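Local coordinates for protein anthranilate-CoA ligase (Stigmatella aurantiaca, PDB 4WV3) that belongs to the ANL superfamily of AMP-binding enzymes, with a large N-terminal part and a smaller C-terminal domain around a nucleotide pocket, at residues 266-270 against 291-297; 297-301 against 431-435; 312-316 against 328-334. All coordinates share one frame; numbering follows the deposited sequence.

Interaction 1: residues 266-270 against 291-297. With 3UK (5'-O-[(S)-[(2-aminobenzoyl)oxy](hydroxy)phosphoryl]adenosine), chain C.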
loop_
_atom_site.group_PDB
_atom_site.type_symbol
_atom_site.label_atom_id
_atom_site.label_comp_id
_atom_site.label_asym_id
_atom_site.label_seq_id
_atom_site.Cartn_x
_atom_site.Cartn_y
_atom_site.Cartn_z
ATOM N N ALA A 266 4.384 -3.032 6.527
ATOM C CA ALA A 266 3.523 -2.194 7.349
ATOM C C ALA A 266 3.893 -2.414 8.812
ATOM O O ALA A 266 4.461 -3.453 9.149
ATOM C CB ALA A 266 2.061 -2.545 7.105
ATOM N N PRO A 267 3.589 -1.434 9.682
ATOM C CA PRO A 267 3.859 -1.555 11.120
ATOM C C PRO A 267 3.321 -2.848 11.726
ATOM O O PRO A 267 3.946 -3.405 12.629
ATOM C CB PRO A 267 3.122 -0.352 11.707
ATOM C CG PRO A 267 3.187 0.665 10.633
ATOM C CD PRO A 267 3.072 -0.096 9.339
ATOM N N THR A 268 2.181 -3.321 11.230
ATOM C CA THR A 268 1.608 -4.572 11.708
ATOM C C THR A 268 2.472 -5.764 11.296
ATOM O O THR A 268 2.471 -6.801 11.960
ATOM C CB THR A 268 0.162 -4.772 11.202
ATOM O OG1 THR A 268 -0.379 -5.976 11.759
ATOM C CG2 THR A 268 0.126 -4.861 9.683
ATOM N N GLY A 269 3.211 -5.606 10.203
ATOM C CA GLY A 269 4.102 -6.646 9.725
ATOM C C GLY A 269 5.417 -6.639 10.477
ATOM O O GLY A 269 5.970 -7.693 10.792
ATOM N N TYR A 270 5.921 -5.441 10.765
ATOM C CA TYR A 270 7.143 -5.295 11.546
ATOM C C TYR A 270 6.943 -5.804 12.969
ATOM O O TYR A 270 7.845 -6.399 13.558
ATOM C CB TYR A 270 7.602 -3.836 11.571
ATOM C CG TYR A 270 8.230 -3.357 10.280
ATOM C CD1 TYR A 270 9.493 -3.792 9.897
ATOM C CD2 TYR A 270 7.569 -2.458 9.454
ATOM C CE1 TYR A 270 10.075 -3.354 8.721
ATOM C CE2 TYR A 270 8.143 -2.012 8.277
ATOM C CZ TYR A 270 9.396 -2.463 7.915
ATOM O OH TYR A 270 9.969 -2.023 6.744
ATOM N N VAL A 291 11.483 0.195 4.701
ATOM C CA VAL A 291 10.445 1.195 4.484
ATOM C C VAL A 291 9.131 0.750 5.119
ATOM O O VAL A 291 8.743 -0.414 5.009
ATOM C CB VAL A 291 10.225 1.455 2.977
ATOM C CG1 VAL A 291 9.171 2.532 2.762
ATOM C CG2 VAL A 291 11.532 1.847 2.308
ATOM N N SER A 292 8.454 1.680 5.787
ATOM C CA SER A 292 7.162 1.401 6.405
ATOM C C SER A 292 6.106 2.399 5.948
ATOM O O SER A 292 6.390 3.587 5.795
ATOM C CB SER A 292 7.278 1.431 7.930
ATOM O OG SER A 292 6.022 1.201 8.542
ATOM N N ALA A 293 4.888 1.911 5.730
ATOM C CA ALA A 293 3.782 2.769 5.315
ATOM C C ALA A 293 2.479 1.987 5.461
ATOM O O ALA A 293 2.485 0.845 5.914
ATOM C CB ALA A 293 3.833 3.021 3.817
ATOM N N SER A 294 1.374 2.602 5.049
ATOM C CA SER A 294 0.055 2.008 5.209
ATOM C C SER A 294 -0.594 2.645 6.425
ATOM O O SER A 294 -1.677 3.224 6.343
ATOM C CB SER A 294 0.162 0.494 5.396
ATOM O OG SER A 294 -1.088 -0.137 5.178
ATOM N N GLU A 295 0.095 2.541 7.556
ATOM C CA GLU A 295 -0.293 3.245 8.778
ATOM C C GLU A 295 0.947 3.784 9.484
ATOM O O GLU A 295 2.068 3.372 9.178
ATOM C CB GLU A 295 -1.093 2.337 9.719
ATOM C CG GLU A 295 -2.516 2.050 9.257
ATOM C CD GLU A 295 -3.391 1.491 10.365
ATOM O OE1 GLU A 295 -2.976 1.550 11.540
ATOM O OE2 GLU A 295 -4.495 0.994 10.061
ATOM N N ALA A 296 0.746 4.701 10.424
ATOM C CA ALA A 296 1.856 5.334 11.131
ATOM C C ALA A 296 2.700 4.322 11.902
ATOM O O ALA A 296 2.174 3.520 12.672
ATOM C CB ALA A 296 1.342 6.420 12.065
ATOM N N LEU A 297 4.010 4.363 11.679
ATOM C CA LEU A 297 4.938 3.480 12.378
ATOM C C LEU A 297 5.282 4.037 13.755
ATOM O O LEU A 297 5.893 5.101 13.862
ATOM C CB LEU A 297 6.219 3.289 11.563
ATOM C CG LEU A 297 7.303 2.429 12.221
ATOM C CD1 LEU A 297 6.907 0.959 12.224
ATOM C CD2 LEU A 297 8.648 2.627 11.540
HETATM C C10 3UK C . -2.775 6.054 5.552
HETATM C C15 3UK C . -0.504 6.382 6.526
HETATM C C17 3UK C . 0.351 7.289 8.530
HETATM C C21 3UK C . -3.215 7.477 5.348
HETATM C C26 3UK C . 0.016 3.964 0.507
HETATM C C28 3UK C . 2.377 4.328 0.855
HETATM O O01 3UK C . -1.626 3.107 2.056
HETATM C C02 3UK C . -1.444 3.770 1.059
HETATM O O03 3UK C . -2.532 4.053 0.188
HETATM P P04 3UK C . -4.032 3.750 0.619
HETATM O O05 3UK C . -4.979 4.131 -0.562
HETATM O O06 3UK C . -4.476 4.602 1.906
HETATM C C07 3UK C . -3.810 5.839 2.202
HETATM C C08 3UK C . -4.075 6.180 3.640
HETATM O O09 3UK C . -3.338 5.281 4.500
HETATM N N11 3UK C . -1.352 5.956 5.519
HETATM C C12 3UK C . -0.609 5.423 4.503
HETATM N N13 3UK C . 0.706 5.505 4.848
HETATM C C14 3UK C . 0.798 6.096 6.097
HETATM N N16 3UK C . -0.703 6.973 7.733
HETATM N N18 3UK C . 1.607 7.044 8.182
HETATM C C19 3UK C . 1.887 6.462 7.005
HETATM N N20 3UK C . 3.235 6.203 6.641
HETATM O O22 3UK C . -4.340 7.750 6.162
HETATM C C23 3UK C . -3.589 7.538 3.944
HETATM O O24 3UK C . -4.646 8.501 3.757
HETATM O O25 3UK C . -4.190 2.265 0.901
HETATM C C27 3UK C . 1.069 4.152 1.369
HETATM C C29 3UK C . 2.605 4.314 -0.563
HETATM C C30 3UK C . 1.552 4.130 -1.425
HETATM C C31 3UK C . 0.244 3.950 -0.913
HETATM N N32 3UK C . -0.878 3.752 -1.831
#
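V291 takes a hydrogen bond from Y270 at its carbonyl oxygen, with Y270 OH 2.7 Å from V291 O. The hydroxyl stands above the carbonyl plane, while V291 O lies at the edge of the phenol ring, in its plane. This joins the helix and the second strand of a beta-alpha-beta unit (strand 262-265, helix 267-274, strand 289-292) in the mixed sheet of the AMP-binding enzyme fold. S292 turns toward the helix: its CB lies 3.6 Å from Y270 CE2, and with OG anti to the backbone N (chi1 178°) the hydroxyl oxygen sits 3.3 Å from P267 CD. A293 faces two ways. Its carbonyl oxygen receives a CA-H...O contact from A266 CA (3.5 Å, 142° at the hydrogen), and its CB packs on the aminobenzoyl ring of 3UK. S294 sets its CB methylene against the A266 CB methyl, whereas its OG bonds to T504 O and its carbonyl oxygen comes close to the adenine nitrogen N11. E295 lays its own carbonyl oxygen against P267 CG, and its carboxylate forms a salt bridge with R509 and accepts a hydrogen bond from I507 N. A296 puts its CB beside the adenine of 3UK, and its O is another neighbour of P267 CG. P267, the first residue of the helix, is thus wrapped by the loop that lines the ligand pocket. L297 completes this wrap: its CD1 lies 4.0 Å from P267 CB and 4.4 Å from Y270 CD2.

Interaction 2: residues 297-301 against 431-435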
loop_
_atom_site.group_PDB
_atom_site.type_symbol
_atom_site.label_atom_id
_atom_site.label_comp_id
_atom_site.label_asym_id
_atom_site.label_seq_id
_atom_site.Cartn_x
_atom_site.Cartn_y
_atom_site.Cartn_z
ATOM N N LEU A 297 4.010 4.363 11.679
ATOM C CA LEU A 297 4.938 3.480 12.378
ATOM C C LEU A 297 5.282 4.037 13.755
ATOM O O LEU A 297 5.893 5.101 13.862
ATOM C CB LEU A 297 6.219 3.289 11.563
ATOM C CG LEU A 297 7.303 2.429 12.221
ATOM C CD1 LEU A 297 6.907 0.959 12.224
ATOM C CD2 LEU A 297 8.648 2.627 11.540
ATOM N N PRO A 298 4.888 3.315 14.816
ATOM C CA PRO A 298 5.166 3.726 16.196
ATOM C C PRO A 298 6.664 3.843 16.451
ATOM O O PRO A 298 7.445 3.071 15.892
ATOM C CB PRO A 298 4.581 2.578 17.025
ATOM C CG PRO A 298 3.569 1.939 16.139
ATOM C CD PRO A 298 4.133 2.051 14.760
ATOM N N ALA A 299 7.055 4.801 17.284
ATOM C CA ALA A 299 8.461 5.012 17.604
ATOM C C ALA A 299 9.054 3.784 18.284
ATOM O O ALA A 299 10.220 3.450 18.073
ATOM C CB ALA A 299 8.627 6.240 18.482
ATOM N N ALA A 300 8.239 3.111 19.091
ATOM C CA ALA A 300 8.670 1.916 19.808
ATOM C C ALA A 300 9.057 0.798 18.845
ATOM O O ALA A 300 9.973 0.023 19.117
ATOM C CB ALA A 300 7.578 1.444 20.759
ATOM N N LEU A 301 8.355 0.720 17.720
ATOM C CA LEU A 301 8.659 -0.278 16.701
ATOM C C LEU A 301 9.911 0.088 15.913
ATOM O O LEU A 301 10.672 -0.790 15.501
ATOM C CB LEU A 301 7.475 -0.469 15.751
ATOM C CG LEU A 301 6.462 -1.538 16.160
ATOM C CD1 LEU A 301 5.377 -1.680 15.104
ATOM C CD2 LEU A 301 7.162 -2.869 16.395
ATOM N N SER A 431 0.272 4.434 19.984
ATOM C CA SER A 431 1.730 4.501 20.009
ATOM C C SER A 431 2.262 4.386 21.431
ATOM O O SER A 431 3.362 3.882 21.655
ATOM C CB SER A 431 2.219 5.805 19.374
ATOM O OG SER A 431 3.628 5.919 19.463
ATOM N N THR A 432 1.473 4.861 22.390
ATOM C CA THR A 432 1.844 4.784 23.795
ATOM C C THR A 432 1.647 3.368 24.326
ATOM O O THR A 432 2.494 2.843 25.050
ATOM C CB THR A 432 1.023 5.773 24.647
ATOM O OG1 THR A 432 1.332 7.115 24.253
ATOM C CG2 THR A 432 1.336 5.600 26.124
ATOM N N LEU A 433 0.529 2.753 23.955
ATOM C CA LEU A 433 0.210 1.397 24.389
ATOM C C LEU A 433 1.243 0.383 23.903
ATOM O O LEU A 433 1.596 -0.551 24.624
ATOM C CB LEU A 433 -1.181 0.993 23.897
ATOM C CG LEU A 433 -2.379 1.677 24.554
ATOM C CD1 LEU A 433 -3.628 1.483 23.713
ATOM C CD2 LEU A 433 -2.594 1.127 25.952
ATOM N N ILE A 434 1.730 0.578 22.683
ATOM C CA ILE A 434 2.655 -0.373 22.074
ATOM C C ILE A 434 4.049 -0.307 22.704
ATOM O O ILE A 434 4.884 -1.182 22.475
ATOM C CB ILE A 434 2.744 -0.174 20.543
ATOM C CG1 ILE A 434 3.113 -1.488 19.849
ATOM C CG2 ILE A 434 3.721 0.943 20.199
ATOM C CD1 ILE A 434 3.071 -1.416 18.338
ATOM N N GLN A 435 4.292 0.729 23.503
ATOM C CA GLN A 435 5.555 0.856 24.223
ATOM C C GLN A 435 5.713 -0.256 25.255
ATOM O O GLN A 435 6.828 -0.691 25.543
ATOM C CB GLN A 435 5.662 2.222 24.903
ATOM C CG GLN A 435 5.848 3.383 23.942
ATOM C CD GLN A 435 5.907 4.721 24.650
ATOM O OE1 GLN A 435 5.591 4.824 25.835
ATOM N NE2 GLN A 435 6.314 5.756 23.925
HETATM O O HOH W 1 5.312 7.351 17.924
HETATM O O HOH W 2 6.252 4.256 20.033
#
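I434 packs against P298, A300 and L301 and carries most of the contact between the chain around the start of helix 299-309 in the AMP-binding part and residues 431-435, which begin within helix 426-433 of the C-terminal domain. Its CB points toward 297-301, and the side chain forks there. The short branch, CG2, falls between the backbone N and the carbonyl carbon and settles between two partners, 3.7 Å from P298 CB and 3.9 Å from A300 CB. The long branch leaves through CG1, anti to the backbone N (chi1 -152°), and runs on extended. At its tip, CD1 lies 4.0 Å from P298 CG and equally far from both L301 CG and L301 CD1. The isoleucine crosses both P298 and L301 at about a right angle. Beside this apolar patch Q435 lays its CG against A300 CB, 4.1 Å away. The polar side belongs to S431, whose OG meets the first turn of the opposing helix through water: one molecule, 2.7 Å from S431 OG, accepts from A299 N, and a second lies between S431 OG and A300 N, modelled doubtfully close to the latter. Behind the contact, L301 leans on A271 and L274 of helix 267-274, P298 touches P267, and on the other side L433 packs into helix 470-483 and strand 439-448.

Interaction 3: residues 312-316 against 328-334. With 3UK (5'-O-[(S)-[(2-aminobenzoyl)oxy](hydroxy)phosphoryl]adenosine), chain C.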
loop_
_atom_site.group_PDB
_atom_site.type_symbol
_atom_site.label_atom_id
_atom_site.label_comp_id
_atom_site.label_asym_id
_atom_site.label_seq_id
_atom_site.Cartn_x
_atom_site.Cartn_y
_atom_site.Cartn_z
ATOM N N ASP A 312 17.845 1.185 9.781
ATOM C CA ASP A 312 16.849 2.239 9.912
ATOM C C ASP A 312 15.616 1.915 9.078
ATOM O O ASP A 312 15.726 1.364 7.983
ATOM C CB ASP A 312 17.424 3.580 9.452
ATOM C CG ASP A 312 18.550 4.069 10.339
ATOM O OD1 ASP A 312 19.554 4.574 9.796
ATOM O OD2 ASP A 312 18.427 3.960 11.576
ATOM N N ILE A 313 14.443 2.260 9.598
ATOM C CA ILE A 313 13.210 2.125 8.832
ATOM C C ILE A 313 12.734 3.489 8.352
ATOM O O ILE A 313 12.591 4.421 9.145
ATOM C CB ILE A 313 12.086 1.471 9.654
ATOM C CG1 ILE A 313 12.467 0.045 10.050
ATOM C CG2 ILE A 313 10.793 1.458 8.859
ATOM C CD1 ILE A 313 11.351 -0.704 10.745
ATOM N N ILE A 314 12.494 3.608 7.050
ATOM C CA ILE A 314 11.999 4.856 6.485
ATOM C C ILE A 314 10.475 4.857 6.450
ATOM O O ILE A 314 9.863 4.169 5.632
ATOM C CB ILE A 314 12.544 5.090 5.063
ATOM C CG1 ILE A 314 14.074 5.064 5.069
ATOM C CG2 ILE A 314 12.026 6.408 4.503
ATOM C CD1 ILE A 314 14.699 6.094 5.987
ATOM N N ASP A 315 9.866 5.624 7.349
ATOM C CA ASP A 315 8.415 5.759 7.384
ATOM C C ASP A 315 7.963 6.939 6.533
ATOM O O ASP A 315 8.479 8.049 6.668
ATOM C CB ASP A 315 7.922 5.936 8.822
ATOM C CG ASP A 315 6.410 6.073 8.910
ATOM O OD1 ASP A 315 5.705 5.465 8.075
ATOM O OD2 ASP A 315 5.926 6.788 9.813
ATOM N N GLY A 316 6.995 6.692 5.657
ATOM C CA GLY A 316 6.455 7.731 4.802
ATOM C C GLY A 316 5.003 7.471 4.455
ATOM O O GLY A 316 4.608 6.327 4.227
ATOM N N SER A 328 7.796 11.879 3.680
ATOM C CA SER A 328 8.650 10.767 4.087
ATOM C C SER A 328 9.844 11.178 4.936
ATOM O O SER A 328 10.240 12.342 4.959
ATOM C CB SER A 328 9.151 10.008 2.857
ATOM O OG SER A 328 10.008 8.943 3.234
ATOM N N ASN A 329 10.407 10.199 5.639
ATOM C CA ASN A 329 11.690 10.364 6.298
ATOM C C ASN A 329 12.802 10.092 5.294
ATOM O O ASN A 329 12.537 9.674 4.167
ATOM C CB ASN A 329 11.815 9.415 7.492
ATOM C CG ASN A 329 10.872 9.772 8.623
ATOM O OD1 ASN A 329 11.211 10.562 9.504
ATOM N ND2 ASN A 329 9.680 9.186 8.607
ATOM N N ARG A 330 14.042 10.327 5.701
ATOM C CA ARG A 330 15.184 10.159 4.812
ATOM C C ARG A 330 16.316 9.451 5.539
ATOM O O ARG A 330 16.414 9.547 6.761
ATOM C CB ARG A 330 15.654 11.522 4.299
ATOM C CG ARG A 330 14.694 12.172 3.324
ATOM C CD ARG A 330 14.783 13.685 3.380
ATOM N NE ARG A 330 13.786 14.318 2.522
ATOM C CZ ARG A 330 12.511 14.488 2.859
ATOM N NH1 ARG A 330 12.072 14.066 4.037
ATOM N NH2 ARG A 330 11.672 15.075 2.017
ATOM N N PRO A 331 17.172 8.732 4.793
ATOM C CA PRO A 331 18.328 8.043 5.376
ATOM C C PRO A 331 19.160 8.950 6.284
ATOM O O PRO A 331 19.693 8.486 7.291
ATOM C CB PRO A 331 19.137 7.635 4.146
ATOM C CG PRO A 331 18.107 7.422 3.096
ATOM C CD PRO A 331 17.051 8.467 3.348
ATOM N N GLY A 332 19.251 10.229 5.937
ATOM C CA GLY A 332 20.003 11.179 6.736
ATOM C C GLY A 332 19.171 11.910 7.775
ATOM O O GLY A 332 19.715 12.523 8.692
ATOM N N ASP A 333 17.850 11.849 7.637
ATOM C CA ASP A 333 16.963 12.567 8.547
ATOM C C ASP A 333 15.752 11.727 8.944
ATOM O O ASP A 333 14.810 11.571 8.167
ATOM C CB ASP A 333 16.513 13.890 7.920
ATOM C CG ASP A 333 15.769 14.778 8.898
ATOM O OD1 ASP A 333 15.894 14.557 10.121
ATOM O OD2 ASP A 333 15.062 15.704 8.444
ATOM N N ILE A 334 15.786 11.190 10.160
ATOM C CA ILE A 334 14.699 10.362 10.670
ATOM C C ILE A 334 14.227 10.826 12.041
ATOM O O ILE A 334 15.026 10.972 12.965
ATOM C CB ILE A 334 15.123 8.882 10.798
ATOM C CG1 ILE A 334 15.487 8.303 9.432
ATOM C CG2 ILE A 334 14.014 8.059 11.441
ATOM C CD1 ILE A 334 15.888 6.851 9.477
HETATM C C10 3UK C . -2.775 6.054 5.552
HETATM C C15 3UK C . -0.504 6.382 6.526
HETATM C C17 3UK C . 0.351 7.289 8.530
HETATM C C21 3UK C . -3.215 7.477 5.348
HETATM C C26 3UK C . 0.016 3.964 0.507
HETATM C C28 3UK C . 2.377 4.328 0.855
HETATM O O01 3UK C . -1.626 3.107 2.056
HETATM C C02 3UK C . -1.444 3.770 1.059
HETATM O O03 3UK C . -2.532 4.053 0.188
HETATM P P04 3UK C . -4.032 3.750 0.619
HETATM O O05 3UK C . -4.979 4.131 -0.562
HETATM O O06 3UK C . -4.476 4.602 1.906
HETATM C C07 3UK C . -3.810 5.839 2.202
HETATM C C08 3UK C . -4.075 6.180 3.640
HETATM O O09 3UK C . -3.338 5.281 4.500
HETATM N N11 3UK C . -1.352 5.956 5.519
HETATM C C12 3UK C . -0.609 5.423 4.503
HETATM N N13 3UK C . 0.706 5.505 4.848
HETATM C C14 3UK C . 0.798 6.096 6.097
HETATM N N16 3UK C . -0.703 6.973 7.733
HETATM N N18 3UK C . 1.607 7.044 8.182
HETATM C C19 3UK C . 1.887 6.462 7.005
HETATM N N20 3UK C . 3.235 6.203 6.641
HETATM O O22 3UK C . -4.340 7.750 6.162
HETATM C C23 3UK C . -3.589 7.538 3.944
HETATM O O24 3UK C . -4.646 8.501 3.757
HETATM O O25 3UK C . -4.190 2.265 0.901
HETATM C C27 3UK C . 1.069 4.152 1.369
HETATM C C29 3UK C . 2.605 4.314 -0.563
HETATM C C30 3UK C . 1.552 4.130 -1.425
HETATM C C31 3UK C . 0.244 3.950 -0.913
HETATM N N32 3UK C . -0.878 3.752 -1.831
#
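D315 O is gripped twice by N329, once through the backbone and once through the side chain. N329 N donates at 3.1 Å to D315 O, with an angle of 151° at the hydrogen. N329 ND2 also donates to D315 O, from near the plane of its own amide; the modelled separation is doubtfully short. With CG beside the backbone N (chi1 -68°), the amide folds back along the chain so that both donors converge on one oxygen. The other contacts of the amide hold its rotation: ND2 also bonds to S338 O, and OD1 accepts from R335 N. The same aspartate faces 3UK, whose N20 donates to D315 OD1 at 2.9 Å and, weakly, to G316 O. D315 thus serves the ligand with its carboxylate and N329, just past the end of the neighbouring strand, with its carbonyl oxygen. Here the mixed sheet changes direction: 313-318 runs parallel to 289-292 but antiparallel to 325-328, and G316 and S328 form a non-hydrogen-bonded pair across that hairpin. S328 OG bonds to N329 O at 2.8 Å, in the carbonyl plane and on a lone pair, and is also bonded to W199 NE1. Beyond N329 the chain makes a beta turn over R330-D333, its ends joined by two backbone bonds. I314 packs under this turn. Its CG2 rests near S328 OG and N329 O, and its CD1 reaches the R330-P331 peptide and I334 CD1, 3.8 Å from the latter; the two isoleucines cross at about a right angle. I334 CD1 also lies 3.6 Å from D312 CB, while the carboxylate of D312 turns to a salt bridge with K306.

Interactions 1 and 3 meet inside one sheet, where strands 289-292 and 313-318 are neighbours: S292 N lies 2.9 Å from I314 O and S292 O 3.2 Å from G316 N, both probable hydrogen bonds. Their centres are 13 Å apart, and both border the same 3UK molecule, interaction 1 through residues 293-296 and interaction 3 through D315 and G316. Interaction 2 lies further out, with the side chain of P298 about 9 Å from 3UK. It shares L297 with interaction 1, and L301 CD1 sits 3.3 Å from P267 O. L297, at the start of segment 297-301, also touches the strand of interaction 3, its CD2 lying 3.6 Å from I313 CG2. The pocket wall is thereby connected to the C-terminal domain.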